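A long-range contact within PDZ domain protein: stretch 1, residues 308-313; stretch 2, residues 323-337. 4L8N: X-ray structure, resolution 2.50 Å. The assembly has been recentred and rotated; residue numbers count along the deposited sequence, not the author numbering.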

ATOM      1  N   ASN A 308      21.466  36.941   6.181  1.00 52.35           N
ATOM      2  CA  ASN A 308      21.512  38.383   6.476  1.00 51.63           C
ATOM      3  C   ASN A 308      21.268  39.108   5.165  1.00 57.40           C
ATOM      4  O   ASN A 308      22.029  38.920   4.199  1.00 57.40           O
ATOM      5  CB  ASN A 308      22.854  38.819   7.092  1.00 45.66           C
ATOM      6  CG  ASN A 308      22.984  38.730   8.593  1.00 59.20           C
ATOM      7  OD1 ASN A 308      22.017  38.694   9.367  1.00 46.37           O
ATOM      8  ND2 ASN A 308      24.215  38.758   9.037  1.00 53.69           N
ATOM      9  N   TYR A 309      20.174  39.888   5.118  1.00 54.77           N
ATOM     10  CA  TYR A 309      19.757  40.651   3.962  1.00 55.71           C
ATOM     11  C   TYR A 309      20.097  42.142   4.104  1.00 61.95           C
ATOM     12  O   TYR A 309      19.719  42.773   5.097  1.00 62.41           O
ATOM     13  CB  TYR A 309      18.252  40.465   3.766  1.00 56.43           C
ATOM     14  CG  TYR A 309      17.647  41.359   2.703  1.00 58.15           C
ATOM     15  CD1 TYR A 309      17.814  41.077   1.351  1.00 61.08           C
ATOM     16  CD2 TYR A 309      16.890  42.476   3.051  1.00 58.10           C
ATOM     17  CE1 TYR A 309      17.257  41.891   0.370  1.00 61.91           C
ATOM     18  CE2 TYR A 309      16.311  43.283   2.079  1.00 59.85           C
ATOM     19  CZ  TYR A 309      16.503  42.990   0.737  1.00 66.17           C
ATOM     20  OH  TYR A 309      15.927  43.768  -0.236  1.00 65.53           O
ATOM     21  N   THR A 310      20.770  42.701   3.080  1.00 59.30           N
ATOM     22  CA  THR A 310      21.123  44.122   2.978  1.00 59.73           C
ATOM     23  C   THR A 310      20.403  44.742   1.749  1.00 67.64           C
ATOM     24  O   THR A 310      20.058  45.917   1.765  1.00 70.70           O
ATOM     25  CB  THR A 310      22.637  44.344   2.895  1.00 60.92           C
ATOM     26  OG1 THR A 310      23.094  43.954   1.601  1.00 65.97           O
ATOM     27  CG2 THR A 310      23.423  43.639   4.001  1.00 53.96           C
ATOM     28  N   GLY A 311      20.195  43.951   0.705  1.00 62.59           N
ATOM     29  CA  GLY A 311      19.528  44.400  -0.510  1.00 62.24           C
ATOM     30  C   GLY A 311      20.456  44.634  -1.678  1.00 65.05           C
ATOM     31  O   GLY A 311      19.997  45.064  -2.732  1.00 64.99           O
ATOM     32  N   ILE A 312      21.767  44.363  -1.504  1.00 61.97           N
ATOM     33  CA  ILE A 312      22.791  44.563  -2.537  1.00 62.77           C
ATOM     34  C   ILE A 312      22.803  43.370  -3.500  1.00 66.30           C
ATOM     35  O   ILE A 312      22.752  42.209  -3.074  1.00 63.98           O
ATOM     36  CB  ILE A 312      24.222  44.803  -1.920  1.00 65.86           C
ATOM     37  CG1 ILE A 312      24.272  46.047  -1.011  1.00 66.66           C
ATOM     38  CG2 ILE A 312      25.326  44.891  -2.995  1.00 66.82           C
ATOM     39  CD1 ILE A 312      25.364  45.989   0.114  1.00 70.97           C
ATOM     40  N   SER A 313      22.885  43.682  -4.800  1.00 64.34           N
ATOM     41  CA  SER A 313      23.069  42.741  -5.892  1.00 64.31           C
ATOM     42  C   SER A 313      24.485  42.986  -6.465  1.00 71.30           C
ATOM     43  O   SER A 313      24.916  44.137  -6.558  1.00 73.05           O
ATOM     44  CB  SER A 313      21.965  42.898  -6.924  1.00 67.47           C
ATOM     45  OG  SER A 313      20.743  42.431  -6.375  1.00 71.66           O
ATOM     46  N   VAL A 323      25.468  46.194  -8.529  1.00 85.97           N
ATOM     47  CA  VAL A 323      24.723  46.368  -9.778  1.00 86.81           C
ATOM     48  C   VAL A 323      23.303  46.902  -9.500  1.00 90.46           C
ATOM     49  O   VAL A 323      22.653  47.390 -10.424  1.00 91.76           O
ATOM     50  CB  VAL A 323      24.690  45.102 -10.670  1.00 90.32           C
ATOM     51  CG1 VAL A 323      26.052  44.828 -11.284  1.00 91.26           C
ATOM     52  CG2 VAL A 323      24.189  43.890  -9.907  1.00 87.75           C
ATOM     53  N   ASP A 324      22.838  46.827  -8.233  1.00 85.22           N
ATOM     54  CA  ASP A 324      21.507  47.288  -7.806  1.00 84.80           C
ATOM     55  C   ASP A 324      21.387  47.263  -6.271  1.00 85.99           C
ATOM     56  O   ASP A 324      22.168  46.585  -5.594  1.00 84.00           O
ATOM     57  CB  ASP A 324      20.404  46.411  -8.450  1.00 86.84           C
ATOM     58  CG  ASP A 324      18.974  46.931  -8.402  1.00100.17           C
ATOM     59  OD1 ASP A 324      18.773  48.090  -7.960  1.00101.93           O
ATOM     60  OD2 ASP A 324      18.049  46.171  -8.801  1.00104.04           O
ATOM     61  N   VAL A 325      20.425  48.033  -5.730  1.00 81.88           N
ATOM     62  CA  VAL A 325      20.113  48.134  -4.299  1.00 79.64           C
ATOM     63  C   VAL A 325      18.595  48.164  -4.187  1.00 84.16           C
ATOM     64  O   VAL A 325      17.988  49.111  -4.669  1.00 86.54           O
ATOM     65  CB  VAL A 325      20.772  49.363  -3.595  1.00 83.05           C
ATOM     66  CG1 VAL A 325      20.458  49.365  -2.108  1.00 81.56           C
ATOM     67  CG2 VAL A 325      22.277  49.403  -3.804  1.00 82.71           C
ATOM     68  N   ASP A 326      17.980  47.132  -3.581  1.00 79.53           N
ATOM     69  CA  ASP A 326      16.523  47.005  -3.400  1.00 78.88           C
ATOM     70  C   ASP A 326      15.934  48.230  -2.684  1.00 85.16           C
ATOM     71  O   ASP A 326      16.531  48.743  -1.739  1.00 83.61           O
ATOM     72  CB  ASP A 326      16.164  45.711  -2.659  1.00 78.00           C
ATOM     73  CG  ASP A 326      16.604  44.447  -3.379  1.00 81.15           C
ATOM     74  OD1 ASP A 326      17.145  44.561  -4.506  1.00 81.52           O
ATOM     75  OD2 ASP A 326      16.429  43.345  -2.807  1.00 80.48           O
ATOM     76  N   ARG A 327      14.776  48.706  -3.181  1.00 85.13           N
ATOM     77  CA  ARG A 327      14.105  49.946  -2.772  1.00 86.91           C
ATOM     78  C   ARG A 327      13.979  50.158  -1.245  1.00 89.66           C
ATOM     79  O   ARG A 327      14.324  51.243  -0.776  1.00 91.64           O
ATOM     80  CB  ARG A 327      12.719  50.083  -3.435  1.00 87.77           C
ATOM     81  N   ASN A 328      13.486  49.174  -0.484  1.00 82.53           N
ATOM     82  CA  ASN A 328      13.257  49.386   0.950  1.00 80.80           C
ATOM     83  C   ASN A 328      14.099  48.445   1.764  1.00 82.02           C
ATOM     84  O   ASN A 328      13.585  47.647   2.556  1.00 82.59           O
ATOM     85  CB  ASN A 328      11.768  49.207   1.248  1.00 80.01           C
ATOM     86  CG  ASN A 328      10.942  50.187   0.459  1.00 93.00           C
ATOM     87  OD1 ASN A 328      11.005  51.409   0.670  1.00 86.13           O
ATOM     88  ND2 ASN A 328      10.271  49.684  -0.562  1.00 79.84           N
ATOM     89  N   SER A 329      15.411  48.532   1.545  1.00 74.92           N
ATOM     90  CA  SER A 329      16.376  47.618   2.112  1.00 71.65           C
ATOM     91  C   SER A 329      17.328  48.296   3.063  1.00 74.82           C
ATOM     92  O   SER A 329      17.549  49.494   2.916  1.00 75.89           O
ATOM     93  CB  SER A 329      17.172  46.982   0.981  1.00 72.76           C
ATOM     94  OG  SER A 329      17.983  47.936   0.316  1.00 73.80           O
ATOM     95  N   PRO A 330      17.990  47.531   3.975  1.00 68.90           N
ATOM     96  CA  PRO A 330      18.979  48.151   4.866  1.00 68.31           C
ATOM     97  C   PRO A 330      20.096  48.882   4.108  1.00 73.29           C
ATOM     98  O   PRO A 330      20.497  49.954   4.567  1.00 74.97           O
ATOM     99  CB  PRO A 330      19.524  46.955   5.673  1.00 68.25           C
ATOM    100  CG  PRO A 330      18.471  45.936   5.620  1.00 71.03           C
ATOM    101  CD  PRO A 330      17.836  46.089   4.272  1.00 67.81           C
ATOM    102  N   ALA A 331      20.561  48.351   2.937  1.00 68.96           N
ATOM    103  CA  ALA A 331      21.640  48.978   2.149  1.00 69.59           C
ATOM    104  C   ALA A 331      21.186  50.274   1.520  1.00 78.27           C
ATOM    105  O   ALA A 331      21.996  51.198   1.417  1.00 79.99           O
ATOM    106  CB  ALA A 331      22.170  48.041   1.082  1.00 69.71           C
ATOM    107  N   TYR A 332      19.891  50.361   1.117  1.00 76.29           N
ATOM    108  CA  TYR A 332      19.310  51.586   0.556  1.00 77.79           C
ATOM    109  C   TYR A 332      19.240  52.667   1.646  1.00 81.32           C
ATOM    110  O   TYR A 332      19.664  53.796   1.412  1.00 81.60           O
ATOM    111  CB  TYR A 332      17.915  51.346  -0.069  1.00 79.16           C
ATOM    112  CG  TYR A 332      17.308  52.633  -0.590  1.00 83.74           C
ATOM    113  CD1 TYR A 332      17.626  53.111  -1.858  1.00 87.63           C
ATOM    114  CD2 TYR A 332      16.525  53.440   0.232  1.00 84.82           C
ATOM    115  CE1 TYR A 332      17.133  54.332  -2.314  1.00 90.67           C
ATOM    116  CE2 TYR A 332      16.054  54.675  -0.200  1.00 87.62           C
ATOM    117  CZ  TYR A 332      16.348  55.114  -1.480  1.00 96.25           C
ATOM    118  OH  TYR A 332      15.873  56.334  -1.899  1.00 96.29           O
ATOM    119  N   ALA A 333      18.691  52.307   2.823  1.00 77.61           N
ATOM    120  CA  ALA A 333      18.551  53.165   3.998  1.00 78.35           C
ATOM    121  C   ALA A 333      19.912  53.657   4.493  1.00 84.92           C
ATOM    122  O   ALA A 333      19.997  54.777   5.002  1.00 85.94           O
ATOM    123  CB  ALA A 333      17.831  52.419   5.111  1.00 77.50           C
ATOM    124  N   ALA A 334      20.972  52.825   4.322  1.00 81.52           N
ATOM    125  CA  ALA A 334      22.361  53.137   4.688  1.00 80.99           C
ATOM    126  C   ALA A 334      23.015  54.061   3.660  1.00 84.34           C
ATOM    127  O   ALA A 334      24.055  54.646   3.949  1.00 85.68           O
ATOM    128  CB  ALA A 334      23.171  51.856   4.821  1.00 80.47           C
ATOM    129  N   GLY A 335      22.414  54.178   2.479  1.00 79.44           N
ATOM    130  CA  GLY A 335      22.905  55.050   1.419  1.00 80.30           C
ATOM    131  C   GLY A 335      23.768  54.420   0.343  1.00 83.83           C
ATOM    132  O   GLY A 335      24.420  55.137  -0.422  1.00 85.06           O
ATOM    133  N   ILE A 336      23.801  53.082   0.270  1.00 78.89           N
ATOM    134  CA  ILE A 336      24.557  52.376  -0.774  1.00 77.88           C
ATOM    135  C   ILE A 336      23.785  52.570  -2.074  1.00 82.44           C
ATOM    136  O   ILE A 336      22.552  52.542  -2.049  1.00 82.59           O
ATOM    137  CB  ILE A 336      24.770  50.871  -0.409  1.00 77.92           C
ATOM    138  CG1 ILE A 336      25.501  50.716   0.956  1.00 76.74           C
ATOM    139  CG2 ILE A 336      25.453  50.069  -1.540  1.00 77.24           C
ATOM    140  CD1 ILE A 336      26.925  51.267   1.020  1.00 81.99           C
ATOM    141  N   ARG A 337      24.481  52.810  -3.185  1.00 78.99           N
ATOM    142  CA  ARG A 337      23.779  53.005  -4.447  1.00 80.57           C
ATOM    143  C   ARG A 337      24.421  52.163  -5.578  1.00 84.85           C
ATOM    144  O   ARG A 337      25.605  51.839  -5.464  1.00 81.92           O
ATOM    145  CB  ARG A 337      23.730  54.521  -4.821  1.00 81.89           C
ATOM    146  CG  ARG A 337      22.861  55.401  -3.889  1.00 86.77           C
ATOM    147  CD  ARG A 337      21.353  55.073  -3.868  1.00 91.12           C
ATOM    148  NE  ARG A 337      20.616  55.980  -2.978  1.00 97.62           N
ATOM    149  CZ  ARG A 337      20.314  55.730  -1.705  1.00110.08           C
ATOM    150  NH1 ARG A 337      20.636  54.564  -1.153  1.00100.69           N
ATOM    151  NH2 ARG A 337      19.674  56.638  -0.976  1.00 88.74           N
TER
HETATM  152  O   HOH W   1      19.637  44.725  -5.323  1.00 68.85           O

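Packing between distant segments of a chain often depends on where a side chain is absent as much as on where one is present, and this contact in a PDZ domain protein is a compact example. The hollow lies at Gly311, whose phi/psi of 105/2 would jam a CB against the preceding carbonyl oxygen. The bare backbone leaves room for Ser329, whose CB lies 3.8 Å from Gly311 CA; an ideal CB on Gly311 would come within 2.4 Å of that same Ser329 CB, a clash. Glycine thus serves both the turn and the fit.

On the strand side the pairing is antiparallel. Asp326 N donates to Gly311 O at 3.0 Å, Ser313 N to Asp324 O at 3.1 Å, and Val323 N to Ser313 O at 2.9 Å. On the helix side, Ala331 N donates to Thr310 O at 2.7 Å, so a first-turn amide with no partner inside the helix is satisfied by the neighbouring loop. Ser329 caps the same helix: its OG accepts from Tyr332 N at 3.2 Å and donates to Asp326 O at 2.6 Å, fastening the turn that presents its CB to the glycine.

Tyr309 closes another side of the pocket. Its CA-to-CB bond points sideways, but with chi1 in the t well the long ring brings its end to the second stretch, where Tyr309 OH donates to Asp326 OD2 at 2.7 Å, with OD2 at the ring edge, near its plane. Along the ring, Tyr309 CE2 packs 3.9 Å from Pro330 CD. Proline suits the start of the helix, since it has no amide hydrogen to leave unpaired there, and its ring offers a compact apolar bump to the tyrosine.

Ile312 fills the space beneath the helix. It shares a sheet face with Val325, and its CG1 reaches to 3.6 Å from Ala331 CB and 4.2 Å from Ile336 CG2. The small methyl of Ala331 allows close approach of the helix; Ala331 CB also lies 4.1 Å from Thr310 CB, while the branched Ile336 provides a further apolar surface.

Where protein atoms leave a gap, water 1 fills it. It donates to Gly311 O and to Asp326 OD1, each 2.6 Å from its oxygen, and accepts from Ser313 OG at 2.8 Å, bridging two acceptors that cannot bond directly. Altogether the fit buries 534 Å² between the stretches, both sides summed.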